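Local structure of carbamate kinase (Mycoplasma penetrans, 4AXS) at residues I186-F190 / F234-I239; G211-P215 / G228-K232. The protein probably acts as a carbamate kinase, transferring phosphate from carbamoyl phosphate to ADP to make ATP in the arginine deiminase pathway. All coordinates share one frame; numbering follows the deposited sequence.

Contact 1: residues I186-F190 / F234-I239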
loop_
_atom_site.group_PDB
_atom_site.type_symbol
_atom_site.label_atom_id
_atom_site.label_comp_id
_atom_site.label_asym_id
_atom_site.label_seq_id
_atom_site.Cartn_x
_atom_site.Cartn_y
_atom_site.Cartn_z
ATOM N N ILE A 186 13.172 -8.318 -15.636
ATOM C CA ILE A 186 13.848 -7.032 -15.607
ATOM C C ILE A 186 12.843 -5.868 -15.637
ATOM O O ILE A 186 11.973 -5.803 -16.513
ATOM C CB ILE A 186 14.804 -6.912 -16.798
ATOM C CG1 ILE A 186 15.933 -7.932 -16.660
ATOM C CG2 ILE A 186 15.353 -5.497 -16.913
ATOM C CD1 ILE A 186 16.816 -7.707 -15.453
ATOM N N PRO A 187 12.979 -4.941 -14.682
ATOM C CA PRO A 187 12.098 -3.798 -14.458
ATOM C C PRO A 187 12.296 -2.645 -15.442
ATOM O O PRO A 187 13.313 -1.963 -15.364
ATOM C CB PRO A 187 12.495 -3.329 -13.054
ATOM C CG PRO A 187 13.300 -4.436 -12.475
ATOM C CD PRO A 187 13.990 -5.054 -13.625
ATOM N N VAL A 188 11.314 -2.399 -16.312
ATOM C CA VAL A 188 11.400 -1.321 -17.299
ATOM C C VAL A 188 10.765 0.006 -16.851
ATOM O O VAL A 188 11.263 1.082 -17.192
ATOM C CB VAL A 188 10.857 -1.770 -18.657
ATOM C CG1 VAL A 188 11.449 -3.128 -19.003
ATOM C CG2 VAL A 188 9.360 -1.860 -18.619
ATOM N N ASP A 189 9.668 -0.064 -16.104
ATOM C CA ASP A 189 9.212 1.099 -15.334
ATOM C C ASP A 189 8.072 0.815 -14.364
ATOM O O ASP A 189 7.907 -0.306 -13.902
ATOM C CB ASP A 189 8.892 2.326 -16.206
ATOM C CG ASP A 189 7.703 2.117 -17.093
ATOM O OD1 ASP A 189 7.635 1.040 -17.717
ATOM O OD2 ASP A 189 6.850 3.034 -17.174
ATOM N N PHE A 190 7.309 1.850 -14.036
ATOM C CA PHE A 190 6.426 1.773 -12.883
ATOM C C PHE A 190 5.200 2.638 -13.054
ATOM O O PHE A 190 5.276 3.725 -13.608
ATOM C CB PHE A 190 7.200 2.169 -11.617
ATOM C CG PHE A 190 8.601 1.606 -11.565
ATOM C CD1 PHE A 190 8.821 0.299 -11.140
ATOM C CD2 PHE A 190 9.697 2.373 -11.956
ATOM C CE1 PHE A 190 10.111 -0.231 -11.088
ATOM C CE2 PHE A 190 11.007 1.841 -11.910
ATOM C CZ PHE A 190 11.202 0.541 -11.481
ATOM N N PHE A 234 17.597 -4.253 -8.410
ATOM C CA PHE A 234 17.273 -3.829 -9.772
ATOM C C PHE A 234 16.150 -2.789 -9.761
ATOM O O PHE A 234 16.237 -1.742 -10.410
ATOM C CB PHE A 234 16.757 -5.009 -10.602
ATOM C CG PHE A 234 17.796 -6.044 -10.950
ATOM C CD1 PHE A 234 19.150 -5.779 -10.848
ATOM C CD2 PHE A 234 17.404 -7.290 -11.423
ATOM C CE1 PHE A 234 20.070 -6.728 -11.193
ATOM C CE2 PHE A 234 18.348 -8.250 -11.767
ATOM C CZ PHE A 234 19.676 -7.963 -11.644
ATOM N N ALA A 235 15.075 -3.096 -9.041
ATOM C CA ALA A 235 13.906 -2.237 -9.057
ATOM C C ALA A 235 14.321 -0.870 -8.586
ATOM O O ALA A 235 14.097 0.120 -9.258
ATOM C CB ALA A 235 12.773 -2.807 -8.166
ATOM N N LEU A 236 14.950 -0.823 -7.427
ATOM C CA LEU A 236 15.282 0.454 -6.816
ATOM C C LEU A 236 16.361 1.204 -7.583
ATOM O O LEU A 236 16.483 2.431 -7.468
ATOM C CB LEU A 236 15.665 0.257 -5.351
ATOM C CG LEU A 236 14.413 0.389 -4.488
ATOM C CD1 LEU A 236 14.470 -0.527 -3.277
ATOM C CD2 LEU A 236 14.215 1.843 -4.075
ATOM N N ALA A 237 17.138 0.465 -8.371
ATOM C CA ALA A 237 18.141 1.081 -9.221
ATOM C C ALA A 237 17.473 1.747 -10.438
ATOM O O ALA A 237 17.870 2.830 -10.852
ATOM C CB ALA A 237 19.187 0.060 -9.639
ATOM N N LYS A 238 16.440 1.112 -10.984
ATOM C CA LYS A 238 15.652 1.724 -12.064
ATOM C C LYS A 238 14.974 3.002 -11.597
ATOM O O LYS A 238 14.940 4.004 -12.314
ATOM C CB LYS A 238 14.596 0.754 -12.598
ATOM C CG LYS A 238 14.961 0.105 -13.933
ATOM C CD LYS A 238 14.710 1.022 -15.139
ATOM C CE LYS A 238 15.200 0.358 -16.437
ATOM N NZ LYS A 238 14.425 0.769 -17.649
ATOM N N ILE A 239 14.427 2.943 -10.388
ATOM C CA ILE A 239 13.835 4.088 -9.722
ATOM C C ILE A 239 14.872 5.164 -9.421
ATOM O O ILE A 239 14.630 6.347 -9.661
ATOM C CB ILE A 239 13.164 3.640 -8.407
ATOM C CG1 ILE A 239 11.858 2.902 -8.715
ATOM C CG2 ILE A 239 12.931 4.828 -7.465
ATOM C CD1 ILE A 239 11.135 2.409 -7.497
#
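Phe190 and Ile239 make the closest apolar contact between strand 187-190 and the helical segment 234-239. Ile239 CG1 lies over one face of the Phe190 ring, 3.9 Å from its centroid and 28° off the normal, a CH-pi contact displaced toward the rim. With chi1 at -74°, CG1 of Ile239 stands anti to its own carbonyl carbon, and this branch is the one that meets the ring. Lys238 CB touches the edge of the same ring, 3.6 Å from Phe190 CZ. Toward the N-terminal end of segment 186-190, Pro187 CG packs 4.0 Å from Phe234 CB, and Ile186 CD1 reaches the Phe234 ring obliquely, 4.0 Å from CE2.

The polar part belongs to Lys238. Its chain bends at chi2, runs past the Pro187 carbonyl and ends in a hydrogen bond from NZ to Val188 O, 3.2 Å long. NZ comes in from the side, at a C=O...N angle of 111°, and is tilted out of the carbonyl plane. Val188 and Asp189 both face Ile136 of strand 134-137, a classic beta bulge. Helix 232-242 thus packs on an outermost strand of the four-stranded sheet, apolar and buried at Pro187 and Phe190, while the lysine lies along the exposed side and spends its ammonium on a backbone oxygen.

Contact 2: residues G211-P215 / G228-K232. With SO4 (sulfate ion), chain B.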
loop_
_atom_site.group_PDB
_atom_site.type_symbol
_atom_site.label_atom_id
_atom_site.label_comp_id
_atom_site.label_asym_id
_atom_site.label_seq_id
_atom_site.Cartn_x
_atom_site.Cartn_y
_atom_site.Cartn_z
ATOM N N GLY A 211 9.362 -4.597 -2.042
ATOM C CA GLY A 211 9.583 -5.942 -2.542
ATOM C C GLY A 211 9.865 -5.963 -4.029
ATOM O O GLY A 211 9.740 -6.999 -4.680
ATOM N N GLY A 212 10.237 -4.808 -4.571
ATOM C CA GLY A 212 10.527 -4.695 -5.989
ATOM C C GLY A 212 9.314 -4.397 -6.859
ATOM O O GLY A 212 9.411 -4.341 -8.088
ATOM N N GLY A 213 8.162 -4.209 -6.224
ATOM C CA GLY A 213 6.943 -3.935 -6.958
ATOM C C GLY A 213 6.343 -5.224 -7.482
ATOM O O GLY A 213 7.033 -6.237 -7.587
ATOM N N ILE A 214 5.053 -5.186 -7.800
ATOM C CA ILE A 214 4.357 -6.345 -8.316
ATOM C C ILE A 214 4.601 -6.448 -9.813
ATOM O O ILE A 214 4.300 -5.521 -10.562
ATOM C CB ILE A 214 2.825 -6.222 -8.057
ATOM C CG1 ILE A 214 2.520 -6.204 -6.559
ATOM C CG2 ILE A 214 2.038 -7.330 -8.773
ATOM C CD1 ILE A 214 1.125 -5.729 -6.267
ATOM N N PRO A 215 5.150 -7.585 -10.254
ATOM C CA PRO A 215 5.382 -7.859 -11.679
ATOM C C PRO A 215 4.123 -7.565 -12.506
ATOM O O PRO A 215 3.085 -8.203 -12.297
ATOM C CB PRO A 215 5.662 -9.363 -11.709
ATOM C CG PRO A 215 6.080 -9.719 -10.326
ATOM C CD PRO A 215 5.455 -8.738 -9.392
ATOM N N GLY A 228 5.418 -14.004 -9.803
ATOM C CA GLY A 228 6.851 -13.921 -9.932
ATOM C C GLY A 228 7.346 -12.773 -9.086
ATOM O O GLY A 228 6.562 -12.090 -8.416
ATOM N N VAL A 229 8.655 -12.563 -9.113
ATOM C CA VAL A 229 9.263 -11.510 -8.325
ATOM C C VAL A 229 10.157 -10.618 -9.175
ATOM O O VAL A 229 10.471 -10.913 -10.327
ATOM C CB VAL A 229 10.120 -12.080 -7.188
ATOM C CG1 VAL A 229 9.298 -13.000 -6.311
ATOM C CG2 VAL A 229 11.327 -12.799 -7.759
ATOM N N ILE A 230 10.564 -9.514 -8.576
ATOM C CA ILE A 230 11.463 -8.593 -9.208
ATOM C C ILE A 230 12.461 -8.294 -8.136
ATOM O O ILE A 230 12.082 -8.030 -6.996
ATOM C CB ILE A 230 10.727 -7.329 -9.621
ATOM C CG1 ILE A 230 9.779 -7.668 -10.778
ATOM C CG2 ILE A 230 11.713 -6.235 -9.979
ATOM C CD1 ILE A 230 8.768 -6.629 -11.058
ATOM N N ASP A 231 13.740 -8.396 -8.488
ATOM C CA ASP A 231 14.816 -8.147 -7.558
ATOM C C ASP A 231 14.749 -6.680 -7.121
ATOM O O ASP A 231 14.816 -5.769 -7.952
ATOM C CB ASP A 231 16.145 -8.467 -8.234
ATOM C CG ASP A 231 17.336 -8.189 -7.343
ATOM O OD1 ASP A 231 17.661 -6.998 -7.142
ATOM O OD2 ASP A 231 17.922 -9.166 -6.829
ATOM N N LYS A 232 14.591 -6.463 -5.818
ATOM C CA LYS A 232 14.415 -5.127 -5.278
ATOM C C LYS A 232 15.598 -4.202 -5.582
ATOM O O LYS A 232 15.414 -2.993 -5.759
ATOM C CB LYS A 232 14.120 -5.181 -3.769
ATOM C CG LYS A 232 15.279 -5.664 -2.881
ATOM C CD LYS A 232 16.116 -4.499 -2.380
ATOM C CE LYS A 232 16.847 -4.854 -1.099
ATOM N NZ LYS A 232 17.922 -5.870 -1.313
HETATM S S SO4 B . 15.300 -9.348 -0.369
HETATM O O1 SO4 B . 14.253 -9.920 -1.218
HETATM O O2 SO4 B . 14.633 -8.444 0.566
HETATM O O3 SO4 B . 16.021 -10.371 0.400
HETATM O O4 SO4 B . 16.311 -8.654 -1.181
#
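Gly211 comes up against the side chain of Lys232 at its carbonyl carbon, 4.3 Å from Lys232 CB. Next, Gly212 brings its backbone very near the start of helix 232-242, its CA only 4.0 Å from Lys232 CA. Gly212 has a positive phi (87°), a conformation open mainly to glycine, and its lack of a side chain lets the two backbones come this close. The carbonyl of Gly212 rests against Ile230, O lying 3.5 Å from CG2, while this oxygen accepts a hydrogen bond from Thr135 OG1. Beyond it, Gly213 O is 3.9 Å from Ile230 CD1. That methyl continues to Pro215, reaching CA at 3.7 Å; the Ile230 chain gets there extended, with chi2 at 166°. Pro215 closes the row with CG against Gly228 O at 3.1 Å.

On the far segment, Asp231 N-caps helix 232-242 through OD1, and Lys232 NZ gives a hydrogen bond of 3.2 Å to a sulfate that Gly33 N also holds. No hydrogen bond joins the two segments, and they meet by van der Waals packing, chiefly round Ile230. The sulfate probably came from the crystallisation liquor; its grip by a lysine and a backbone N-H is consistent with an anion-binding pocket in this kinase fold.

The centres of the two contacts are about 9 Å apart, and they touch: Pro187 CG packs 3.5 Å from Ile230 CG2, while Ala235 CB comes 3.7 Å from Gly212 CA. Along the chain the order is 186-190, 211-215, 228-232 and 234-239, so contact 2 falls entirely between the halves of contact 1. Both reach the four-stranded mixed sheet, in which strands 187-190 and 214-218 flank strand 134-137. Both also use helix 232-242: contact 2 includes its capped start, contact 1 its following turns. Ile230 thus links the sheet to the helix, within the amino acid kinase family region, and the sulfate lies by the start of helix 232-242, bound by Lys232.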